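Long-range contacts in DyP (Bjerkandera adusta, PDB 3MM3), which is a dye-decolorizing heme peroxidase that probably uses hydrogen peroxide to oxidise its substrates, here holding cyanide on the heme: residues 174-179 with 326-331; 216-221 with 355-360; 291-296 with 315-320. The protein carries 1 engineered substitution. One frame throughout, in Å; residues are numbered along the deposited sequence.

Contact 1. Residues 174-179 with 326-331. With HEM (protoporphyrin IX containing Fe), chain B; CYN (cyanide ion), chain C.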
# COMPACT_ATOMS: atom_id res chain seq x y z
N SER A 174 -6.42 -4.41 7.49
CA SER A 174 -7.58 -4.66 6.66
C SER A 174 -7.21 -4.98 5.21
O SER A 174 -6.67 -4.15 4.48
CB SER A 174 -8.54 -3.48 6.71
OG SER A 174 -9.70 -3.78 5.94
N GLN A 175 -7.52 -6.21 4.81
CA GLN A 175 -7.28 -6.68 3.45
C GLN A 175 -8.53 -7.38 2.95
O GLN A 175 -9.25 -7.99 3.76
CB GLN A 175 -6.12 -7.68 3.43
CG GLN A 175 -4.82 -7.19 4.08
CD GLN A 175 -3.95 -6.32 3.18
OE1 GLN A 175 -4.34 -5.91 2.07
NE2 GLN A 175 -2.76 -6.02 3.66
N PRO A 176 -8.81 -7.30 1.64
CA PRO A 176 -9.92 -8.12 1.12
C PRO A 176 -9.57 -9.60 1.15
O PRO A 176 -8.39 -9.96 1.13
CB PRO A 176 -10.06 -7.63 -0.33
CG PRO A 176 -8.66 -7.18 -0.70
CD PRO A 176 -8.09 -6.58 0.57
N SER A 177 -10.59 -10.45 1.20
CA SER A 177 -10.42 -11.89 1.05
C SER A 177 -10.98 -12.28 -0.33
O SER A 177 -12.09 -11.88 -0.67
CB SER A 177 -11.18 -12.61 2.16
OG SER A 177 -11.07 -14.01 2.07
N VAL A 178 -10.22 -13.02 -1.12
CA VAL A 178 -10.73 -13.47 -2.42
C VAL A 178 -11.24 -14.89 -2.35
O VAL A 178 -10.68 -15.73 -1.65
CB VAL A 178 -9.70 -13.34 -3.59
CG1 VAL A 178 -9.23 -11.89 -3.75
CG2 VAL A 178 -8.52 -14.30 -3.43
N THR A 179 -12.31 -15.15 -3.10
CA THR A 179 -12.82 -16.50 -3.24
C THR A 179 -11.93 -17.28 -4.21
O THR A 179 -11.12 -16.70 -4.94
CB THR A 179 -14.29 -16.49 -3.71
OG1 THR A 179 -14.39 -15.80 -4.96
CG2 THR A 179 -15.16 -15.76 -2.69
N HIS A 326 -11.62 -2.75 -4.04
CA HIS A 326 -10.71 -3.33 -3.05
C HIS A 326 -9.37 -3.65 -3.67
O HIS A 326 -9.28 -3.94 -4.87
CB HIS A 326 -11.34 -4.58 -2.44
CG HIS A 326 -12.53 -4.27 -1.59
ND1 HIS A 326 -12.42 -3.79 -0.30
CD2 HIS A 326 -13.85 -4.30 -1.87
CE1 HIS A 326 -13.63 -3.57 0.18
NE2 HIS A 326 -14.51 -3.87 -0.75
N ALA A 327 -8.33 -3.61 -2.85
CA ALA A 327 -6.98 -3.94 -3.31
C ALA A 327 -6.20 -4.58 -2.17
O ALA A 327 -6.50 -4.35 -1.01
CB ALA A 327 -6.28 -2.68 -3.80
N MET A 328 -5.18 -5.35 -2.52
CA MET A 328 -4.26 -5.93 -1.53
C MET A 328 -3.11 -4.97 -1.29
O MET A 328 -2.59 -4.37 -2.24
CB MET A 328 -3.68 -7.25 -2.03
CG MET A 328 -4.70 -8.36 -2.18
SD MET A 328 -5.34 -8.97 -0.61
CE MET A 328 -6.11 -10.49 -1.15
N ARG A 329 -2.69 -4.83 -0.04
CA ARG A 329 -1.55 -3.95 0.28
C ARG A 329 -0.40 -4.72 0.89
O ARG A 329 -0.62 -5.61 1.72
CB ARG A 329 -1.97 -2.83 1.22
CG ARG A 329 -2.90 -1.82 0.59
CD ARG A 329 -3.48 -0.83 1.61
NE ARG A 329 -4.20 -1.57 2.65
CZ ARG A 329 -3.92 -1.53 3.96
NH1 ARG A 329 -2.99 -0.72 4.46
NH2 ARG A 329 -4.64 -2.29 4.78
N SER A 330 0.83 -4.38 0.50
CA SER A 330 2.00 -5.06 1.08
C SER A 330 3.15 -4.09 1.31
O SER A 330 4.25 -4.27 0.78
CB SER A 330 2.43 -6.27 0.22
OG SER A 330 3.32 -7.14 0.93
N SER A 331 2.89 -3.06 2.12
CA SER A 331 3.86 -1.98 2.34
C SER A 331 4.86 -2.26 3.47
O SER A 331 4.65 -3.14 4.30
CB SER A 331 3.13 -0.67 2.59
OG SER A 331 2.18 -0.45 1.57
CHA HEM B . -5.09 1.55 5.89
CHB HEM B . -1.26 4.32 6.86
CHC HEM B . -0.97 5.55 2.20
CHD HEM B . -4.86 2.89 1.21
C1A HEM B . -4.11 2.21 6.56
C2A HEM B . -3.88 2.15 7.98
C3A HEM B . -2.82 2.92 8.25
C4A HEM B . -2.34 3.48 7.01
CMA HEM B . -2.19 3.19 9.63
CAA HEM B . -4.75 1.36 8.98
CBA HEM B . -4.46 -0.15 8.99
CGA HEM B . -5.47 -0.94 8.19
O1A HEM B . -6.67 -0.61 8.26
O2A HEM B . -5.10 -1.92 7.53
C1B HEM B . -0.83 4.89 5.68
C2B HEM B . 0.34 5.72 5.52
C3B HEM B . 0.42 6.05 4.23
C4B HEM B . -0.69 5.42 3.54
CMB HEM B . 1.27 6.13 6.68
CAB HEM B . 1.49 6.92 3.54
CBB HEM B . 2.74 7.05 4.00
C1C HEM B . -2.03 4.99 1.54
C2C HEM B . -2.38 5.22 0.15
C3C HEM B . -3.48 4.48 -0.12
C4C HEM B . -3.83 3.78 1.09
CMC HEM B . -1.57 6.14 -0.80
CAC HEM B . -4.26 4.35 -1.44
CBC HEM B . -4.40 5.38 -2.27
C1D HEM B . -5.21 2.23 2.36
C2D HEM B . -6.25 1.24 2.42
C3D HEM B . -6.33 0.83 3.86
C4D HEM B . -5.34 1.62 4.54
CMD HEM B . -7.11 0.66 1.29
CAD HEM B . -7.29 -0.20 4.44
CBD HEM B . -8.65 0.48 4.61
CGD HEM B . -9.72 -0.49 5.03
O1D HEM B . -10.45 -0.18 6.01
O2D HEM B . -9.86 -1.57 4.41
NA HEM B . -3.14 3.01 6.00
NB HEM B . -1.45 4.71 4.45
NC HEM B . -2.95 4.12 2.09
ND HEM B . -4.67 2.43 3.63
FE HEM B . -3.06 3.60 4.04
C CYN C . -1.72 2.09 3.67
N CYN C . -0.92 1.29 3.54
O HOH W 1 -5.99 -3.58 1.58
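A bend at chi3 (-58°) swings the guanidinium of Arg329 toward Ser174, and a bend at chi2 (-83°) folds the amide of Gln175 back onto the main chain of Arg329. The result is part of the distal, cyanide-binding side of the heme pocket, built on strand 328-334, an outer strand of an antiparallel sheet. One face of the guanidinium covers a heme pyrrole, with Arg329 CZ 3.4 Å from heme C3D. Its rim is spent on acceptors: NH2 donates to Ser174 O (2.8 Å), which lies in the guanidinium plane, and to propionate O2A, while NH1 reaches the cyanide N and the engineered Asn171. A leucine here would probably leave the propionate and cyanide without this cationic donor, and Ser174 O without the arginine N-H.

Gln175 pairs with the backbone of Arg329 from both ends of its amide. OE1 receives Arg329 N (2.9 Å) on a lone pair, in the carbonyl plane; NE2 returns a more bent bond (140°) to Arg329 O. A water accepts from Arg329 NE beside them. Farther along, Pro176 CG packs on Met328 SD at 3.8 Å, and the methyl Met328 CE stops 3.3 Å from Pro176 O.

Contact 2. Residues 216-221 with 355-360. With HEM (protoporphyrin IX containing Fe), chain B; CYN (cyanide ion), chain C.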
# COMPACT_ATOMS: atom_id res chain seq x y z
N SER A 216 -1.09 -9.65 -11.61
CA SER A 216 -1.71 -8.50 -10.96
C SER A 216 -0.90 -7.26 -11.25
O SER A 216 0.30 -7.33 -11.54
CB SER A 216 -1.76 -8.72 -9.44
OG SER A 216 -2.60 -7.75 -8.82
N PHE A 217 -1.55 -6.10 -11.16
CA PHE A 217 -0.83 -4.83 -11.26
C PHE A 217 -0.45 -4.30 -9.88
O PHE A 217 -1.30 -4.20 -8.99
CB PHE A 217 -1.65 -3.77 -12.01
CG PHE A 217 -1.84 -4.07 -13.46
CD1 PHE A 217 -0.84 -3.77 -14.39
CD2 PHE A 217 -3.01 -4.69 -13.91
CE1 PHE A 217 -1.02 -4.05 -15.75
CE2 PHE A 217 -3.19 -4.98 -15.26
CZ PHE A 217 -2.19 -4.68 -16.18
N MET A 218 0.82 -3.95 -9.74
CA MET A 218 1.34 -3.27 -8.57
C MET A 218 1.40 -1.77 -8.82
O MET A 218 1.98 -1.30 -9.80
CB MET A 218 2.74 -3.79 -8.24
CG MET A 218 3.40 -3.02 -7.08
SD MET A 218 5.18 -3.22 -6.88
CE MET A 218 5.29 -4.90 -6.28
N ALA A 219 0.79 -1.01 -7.90
CA ALA A 219 1.05 0.41 -7.80
C ALA A 219 2.07 0.57 -6.68
O ALA A 219 1.78 0.30 -5.51
CB ALA A 219 -0.24 1.17 -7.48
N PHE A 220 3.28 0.96 -7.06
CA PHE A 220 4.34 1.22 -6.11
C PHE A 220 4.44 2.72 -5.89
O PHE A 220 4.40 3.50 -6.84
CB PHE A 220 5.68 0.67 -6.61
CG PHE A 220 6.83 1.02 -5.69
CD1 PHE A 220 7.05 0.26 -4.54
CD2 PHE A 220 7.64 2.12 -5.93
CE1 PHE A 220 8.07 0.59 -3.67
CE2 PHE A 220 8.66 2.44 -5.05
CZ PHE A 220 8.87 1.67 -3.92
N ARG A 221 4.56 3.13 -4.62
CA ARG A 221 4.77 4.54 -4.27
C ARG A 221 5.86 4.65 -3.23
O ARG A 221 5.86 3.92 -2.23
CB ARG A 221 3.50 5.20 -3.72
CG ARG A 221 2.28 5.08 -4.61
CD ARG A 221 2.27 6.19 -5.66
NE ARG A 221 1.69 7.43 -5.15
CZ ARG A 221 1.89 8.64 -5.67
NH1 ARG A 221 2.71 8.83 -6.70
NH2 ARG A 221 1.26 9.67 -5.14
N LEU A 355 7.44 2.45 1.89
CA LEU A 355 7.49 1.86 0.56
C LEU A 355 6.15 1.16 0.39
O LEU A 355 5.90 0.09 0.95
CB LEU A 355 8.67 0.88 0.44
CG LEU A 355 10.02 1.50 0.82
CD1 LEU A 355 11.11 0.45 0.72
CD2 LEU A 355 10.37 2.71 -0.05
N PHE A 356 5.28 1.80 -0.38
CA PHE A 356 3.87 1.42 -0.47
C PHE A 356 3.62 0.57 -1.70
O PHE A 356 4.07 0.89 -2.80
CB PHE A 356 3.04 2.70 -0.47
CG PHE A 356 1.58 2.51 -0.75
CD1 PHE A 356 0.67 2.41 0.30
CD2 PHE A 356 1.10 2.48 -2.06
CE1 PHE A 356 -0.70 2.25 0.04
CE2 PHE A 356 -0.26 2.34 -2.33
CZ PHE A 356 -1.17 2.23 -1.27
N VAL A 357 2.85 -0.50 -1.49
CA VAL A 357 2.58 -1.48 -2.53
C VAL A 357 1.10 -1.82 -2.49
O VAL A 357 0.58 -2.23 -1.45
CB VAL A 357 3.44 -2.76 -2.28
CG1 VAL A 357 3.06 -3.87 -3.21
CG2 VAL A 357 4.93 -2.46 -2.41
N GLU A 358 0.42 -1.65 -3.61
CA GLU A 358 -0.99 -2.03 -3.69
C GLU A 358 -1.24 -2.81 -4.98
O GLU A 358 -0.81 -2.38 -6.05
CB GLU A 358 -1.87 -0.78 -3.61
CG GLU A 358 -3.30 -1.06 -3.30
CD GLU A 358 -4.08 0.17 -2.84
OE1 GLU A 358 -3.75 1.30 -3.24
OE2 GLU A 358 -5.05 0.01 -2.06
N TYR A 359 -1.90 -3.96 -4.85
CA TYR A 359 -2.18 -4.86 -5.97
C TYR A 359 -3.66 -4.90 -6.31
O TYR A 359 -4.51 -5.00 -5.41
CB TYR A 359 -1.77 -6.29 -5.64
CG TYR A 359 -0.30 -6.52 -5.37
CD1 TYR A 359 0.63 -6.53 -6.42
CD2 TYR A 359 0.16 -6.77 -4.08
CE1 TYR A 359 1.97 -6.76 -6.18
CE2 TYR A 359 1.52 -7.01 -3.83
CZ TYR A 359 2.42 -7.00 -4.90
OH TYR A 359 3.76 -7.25 -4.70
N GLN A 360 -3.96 -4.87 -7.61
CA GLN A 360 -5.34 -4.95 -8.11
C GLN A 360 -5.28 -5.33 -9.57
O GLN A 360 -4.26 -5.15 -10.22
CB GLN A 360 -6.04 -3.59 -7.96
CG GLN A 360 -5.31 -2.42 -8.65
CD GLN A 360 -4.26 -1.78 -7.76
OE1 GLN A 360 -4.59 -1.18 -6.74
NE2 GLN A 360 -2.98 -1.89 -8.14
CHA HEM B . -5.09 1.55 5.89
CHB HEM B . -1.26 4.32 6.86
CHC HEM B . -0.97 5.55 2.20
CHD HEM B . -4.86 2.89 1.21
C1A HEM B . -4.11 2.21 6.56
C2A HEM B . -3.88 2.15 7.98
C3A HEM B . -2.82 2.92 8.25
C4A HEM B . -2.34 3.48 7.01
CMA HEM B . -2.19 3.19 9.63
CAA HEM B . -4.75 1.36 8.98
CBA HEM B . -4.46 -0.15 8.99
CGA HEM B . -5.47 -0.94 8.19
O1A HEM B . -6.67 -0.61 8.26
O2A HEM B . -5.10 -1.92 7.53
C1B HEM B . -0.83 4.89 5.68
C2B HEM B . 0.34 5.72 5.52
C3B HEM B . 0.42 6.05 4.23
C4B HEM B . -0.69 5.42 3.54
CMB HEM B . 1.27 6.13 6.68
CAB HEM B . 1.49 6.92 3.54
CBB HEM B . 2.74 7.05 4.00
C1C HEM B . -2.03 4.99 1.54
C2C HEM B . -2.38 5.22 0.15
C3C HEM B . -3.48 4.48 -0.12
C4C HEM B . -3.83 3.78 1.09
CMC HEM B . -1.57 6.14 -0.80
CAC HEM B . -4.26 4.35 -1.44
CBC HEM B . -4.40 5.38 -2.27
C1D HEM B . -5.21 2.23 2.36
C2D HEM B . -6.25 1.24 2.42
C3D HEM B . -6.33 0.83 3.86
C4D HEM B . -5.34 1.62 4.54
CMD HEM B . -7.11 0.66 1.29
CAD HEM B . -7.29 -0.20 4.44
CBD HEM B . -8.65 0.48 4.61
CGD HEM B . -9.72 -0.49 5.03
O1D HEM B . -10.45 -0.18 6.01
O2D HEM B . -9.86 -1.57 4.41
NA HEM B . -3.14 3.01 6.00
NB HEM B . -1.45 4.71 4.45
NC HEM B . -2.95 4.12 2.09
ND HEM B . -4.67 2.43 3.63
FE HEM B . -3.06 3.60 4.04
C CYN C . -1.72 2.09 3.67
N CYN C . -0.92 1.29 3.54
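Strands 216-221 and 355-360 run antiparallel, their segment axes 4.6 Å apart with directions 158° from each other, and Phe217-Gln360, Ala219-Glu358 and Arg221-Phe356 are the hydrogen-bonded pairs. Each pair is joined both ways through the main chain; the straightest of these bonds, Ala219 N to Glu358 O, has an angle of 171°. Between them sit the non-hydrogen-bonded pairs Met218-Tyr359 and Phe220-Val357, where CA-H...O contacts such as Tyr359 CA to Phe217 O (3.2 Å) supplement the backbone hydrogen bonds.

Side chains divide by face. On one, Met218 and Tyr359 lie alongside each other: Met218 CB rests 3.7 Å from Tyr359 CE1, and a turn at the last torsion carries Met218 CE to the phenol oxygen, which is itself hydrogen-bonded to Asp14. Met218 CE also meets Val357 CG1 (3.9 Å), while Val357 CG2 comes in at the edge of the Phe220 ring. On the other face, Gln360 NE2 gives weak bonds to Phe217 O and Glu358 O, its OE1 being taken by Phe367 N. Arg221 CG touches Phe356 CD2 at 3.8 Å, and the guanidinium continues to a salt bridge with Asp103. With CG anti to the backbone N (chi1 172°), Phe356 projects toward the heme: CE1 is 3.4 Å from heme C1C, and the cyanide N lies near the ring plane at its edge.

Phe220 meets Phe26 and Phe28 of the N-terminal sheet, so the pair has heme on one face and the second sheet on the other, consistent with the alpha+beta barrel of DyP-type peroxidases.

Contact 3. Residues 291-296 with 315-320. With HEM (protoporphyrin IX containing Fe), chain B.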
# COMPACT_ATOMS: atom_id res chain seq x y z
N PHE A 291 -16.59 -3.64 11.55
CA PHE A 291 -17.28 -2.36 11.57
C PHE A 291 -17.55 -1.96 10.13
O PHE A 291 -16.88 -2.44 9.21
CB PHE A 291 -16.45 -1.28 12.30
CG PHE A 291 -15.15 -0.92 11.61
CD1 PHE A 291 -15.09 0.16 10.72
CD2 PHE A 291 -14.00 -1.67 11.83
CE1 PHE A 291 -13.90 0.49 10.08
CE2 PHE A 291 -12.81 -1.35 11.18
CZ PHE A 291 -12.75 -0.27 10.31
N ASP A 292 -18.52 -1.08 9.93
CA ASP A 292 -18.87 -0.67 8.58
C ASP A 292 -19.37 0.77 8.45
O ASP A 292 -19.90 1.14 7.40
CB ASP A 292 -19.89 -1.65 7.96
CG ASP A 292 -21.20 -1.71 8.71
OD1 ASP A 292 -21.42 -0.90 9.63
OD2 ASP A 292 -22.03 -2.57 8.35
N TYR A 293 -19.20 1.56 9.51
CA TYR A 293 -19.67 2.96 9.59
C TYR A 293 -21.18 3.13 9.67
O TYR A 293 -21.66 4.26 9.70
CB TYR A 293 -19.09 3.87 8.48
CG TYR A 293 -17.60 3.75 8.37
CD1 TYR A 293 -16.78 4.10 9.45
CD2 TYR A 293 -17.00 3.25 7.21
CE1 TYR A 293 -15.40 3.95 9.37
CE2 TYR A 293 -15.61 3.13 7.12
CZ TYR A 293 -14.83 3.47 8.20
OH TYR A 293 -13.46 3.33 8.15
N SER A 294 -21.93 2.02 9.72
CA SER A 294 -23.40 2.09 9.68
C SER A 294 -24.00 2.86 10.85
O SER A 294 -25.12 3.37 10.74
CB SER A 294 -24.03 0.70 9.58
OG SER A 294 -23.75 -0.06 10.73
N ASP A 295 -23.26 2.95 11.95
CA ASP A 295 -23.74 3.72 13.11
C ASP A 295 -23.22 5.16 13.13
O ASP A 295 -23.40 5.87 14.12
CB ASP A 295 -23.40 2.99 14.41
CG ASP A 295 -24.23 1.72 14.61
OD1 ASP A 295 -25.20 1.49 13.85
OD2 ASP A 295 -23.90 0.95 15.54
N THR A 296 -22.59 5.60 12.04
CA THR A 296 -22.02 6.95 11.95
C THR A 296 -22.07 7.46 10.52
O THR A 296 -21.21 8.22 10.08
CB THR A 296 -20.59 7.01 12.58
OG1 THR A 296 -20.17 8.38 12.74
CG2 THR A 296 -19.56 6.22 11.75
N ARG A 315 -16.81 1.32 2.99
CA ARG A 315 -17.77 0.38 3.58
C ARG A 315 -19.21 0.87 3.33
O ARG A 315 -19.56 1.14 2.18
CB ARG A 315 -17.43 0.12 5.07
CG ARG A 315 -15.97 -0.31 5.25
CD ARG A 315 -15.59 -0.70 6.66
NE ARG A 315 -14.14 -0.93 6.71
CZ ARG A 315 -13.54 -1.91 7.36
NH1 ARG A 315 -14.23 -2.81 8.06
NH2 ARG A 315 -12.22 -2.03 7.27
N GLN A 316 -20.02 1.03 4.37
CA GLN A 316 -21.43 1.40 4.18
C GLN A 316 -21.67 2.82 3.66
O GLN A 316 -22.79 3.14 3.27
CB GLN A 316 -22.26 1.13 5.44
CG GLN A 316 -22.64 -0.34 5.65
CD GLN A 316 -23.53 -0.89 4.54
OE1 GLN A 316 -23.24 -1.94 3.98
NE2 GLN A 316 -24.59 -0.18 4.22
N ASP A 317 -20.63 3.65 3.62
CA ASP A 317 -20.79 4.97 2.98
C ASP A 317 -21.16 4.82 1.51
O ASP A 317 -21.74 5.73 0.93
CB ASP A 317 -19.52 5.82 3.08
CG ASP A 317 -19.30 6.41 4.47
OD1 ASP A 317 -20.25 6.57 5.26
OD2 ASP A 317 -18.14 6.75 4.75
N LEU A 318 -20.84 3.67 0.91
CA LEU A 318 -21.21 3.41 -0.49
C LEU A 318 -22.65 2.90 -0.64
O LEU A 318 -23.14 2.77 -1.77
CB LEU A 318 -20.23 2.44 -1.15
CG LEU A 318 -18.76 2.85 -1.28
CD1 LEU A 318 -18.00 1.77 -2.04
CD2 LEU A 318 -18.56 4.20 -1.96
N GLY A 319 -23.31 2.60 0.47
CA GLY A 319 -24.71 2.16 0.47
C GLY A 319 -24.86 0.66 0.58
O GLY A 319 -25.99 0.15 0.66
N GLY A 320 -23.74 -0.05 0.60
CA GLY A 320 -23.72 -1.50 0.63
C GLY A 320 -22.35 -2.01 0.23
O GLY A 320 -21.50 -1.21 -0.16
CHA HEM B . -5.09 1.55 5.89
CHB HEM B . -1.26 4.32 6.86
CHC HEM B . -0.97 5.55 2.20
CHD HEM B . -4.86 2.89 1.21
C1A HEM B . -4.11 2.21 6.56
C2A HEM B . -3.88 2.15 7.98
C3A HEM B . -2.82 2.92 8.25
C4A HEM B . -2.34 3.48 7.01
CMA HEM B . -2.19 3.19 9.63
CAA HEM B . -4.75 1.36 8.98
CBA HEM B . -4.46 -0.15 8.99
CGA HEM B . -5.47 -0.94 8.19
O1A HEM B . -6.67 -0.61 8.26
O2A HEM B . -5.10 -1.92 7.53
C1B HEM B . -0.83 4.89 5.68
C2B HEM B . 0.34 5.72 5.52
C3B HEM B . 0.42 6.05 4.23
C4B HEM B . -0.69 5.42 3.54
CMB HEM B . 1.27 6.13 6.68
CAB HEM B . 1.49 6.92 3.54
CBB HEM B . 2.74 7.05 4.00
C1C HEM B . -2.03 4.99 1.54
C2C HEM B . -2.38 5.22 0.15
C3C HEM B . -3.48 4.48 -0.12
C4C HEM B . -3.83 3.78 1.09
CMC HEM B . -1.57 6.14 -0.80
CAC HEM B . -4.26 4.35 -1.44
CBC HEM B . -4.40 5.38 -2.27
C1D HEM B . -5.21 2.23 2.36
C2D HEM B . -6.25 1.24 2.42
C3D HEM B . -6.33 0.83 3.86
C4D HEM B . -5.34 1.62 4.54
CMD HEM B . -7.11 0.66 1.29
CAD HEM B . -7.29 -0.20 4.44
CBD HEM B . -8.65 0.48 4.61
CGD HEM B . -9.72 -0.49 5.03
O1D HEM B . -10.45 -0.18 6.01
O2D HEM B . -9.86 -1.57 4.41
NA HEM B . -3.14 3.01 6.00
NB HEM B . -1.45 4.71 4.45
NC HEM B . -2.95 4.12 2.09
ND HEM B . -4.67 2.43 3.63
FE HEM B . -3.06 3.60 4.04
O HOH W 2 -12.65 1.47 6.30
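Arg315, Gln316 and Tyr293 lose the most surface here, and Arg315 loses nearly twice as much as either of the others. Its chain is extended from CG to NE, which carries the guanidinium past Tyr293 and Asp292 to lie flat on the Phe291 ring. The planes are only 9° apart and CZ stands 3.9 Å from the ring centroid, the geometry of a cation-pi stack. The same group turns NH1 back to Phe291 O (2.9 Å), so one residue supplies both the aromatic face and a carbonyl acceptor. At the far side NH2 donates to heme propionate O1D at 2.9 Å in a nearly straight bond (167°), and also to Asn289.

Tyr293 approaches the aliphatic part of the arginine obliquely, CD2 lying 3.8 Å from Arg315 CB and CE2 against CG and CD. Tyr293 OH is 2.7 Å from a water that accepts from Arg315 NE and probably donates to propionate O1D, which would make a second, indirect path to the heme.

Gln316 carries the backbone link: its N donates to Asp292 O (3.0 Å). Its CG lies against the Asp292 carboxylate, 3.6 Å from OD2, the two side chains running side by side. Asp292 OD1 accepts from Ser294 N, an Asx turn, and from Ser294 OG as well; together they hold the carboxylate beside Gln316. Asp317, next along, forms salt bridges with Arg310 and Lys384.

With ring, carbonyl, water and propionate all fixing the guanidinium, its positive charge is probably held in place to offset the negative charge of the heme propionate.

How the contacts relate
Contacts 1 and 2 are buried near the middle of the chain, with centres about 11 Å apart, and share a sheet: strands 328-334 and 353-360 are neighbours, joined by probable hydrogen bonds such as Met328 O to Tyr359 N. Contact 3 is only partly buried, lies in loops, and its nearest atoms are about 12 Å from contact 2. All three touch the heme, but differently. Contact 2 brings mainly apolar surface to the porphyrin from a regular strand pair; contact 1 brings charge to the cyanide and one propionate; contact 3 brings charge to the other propionate. Ser174 OG of contact 1 packs on Arg315 NH2 of contact 3, both hydrogen-bonded to that second propionate.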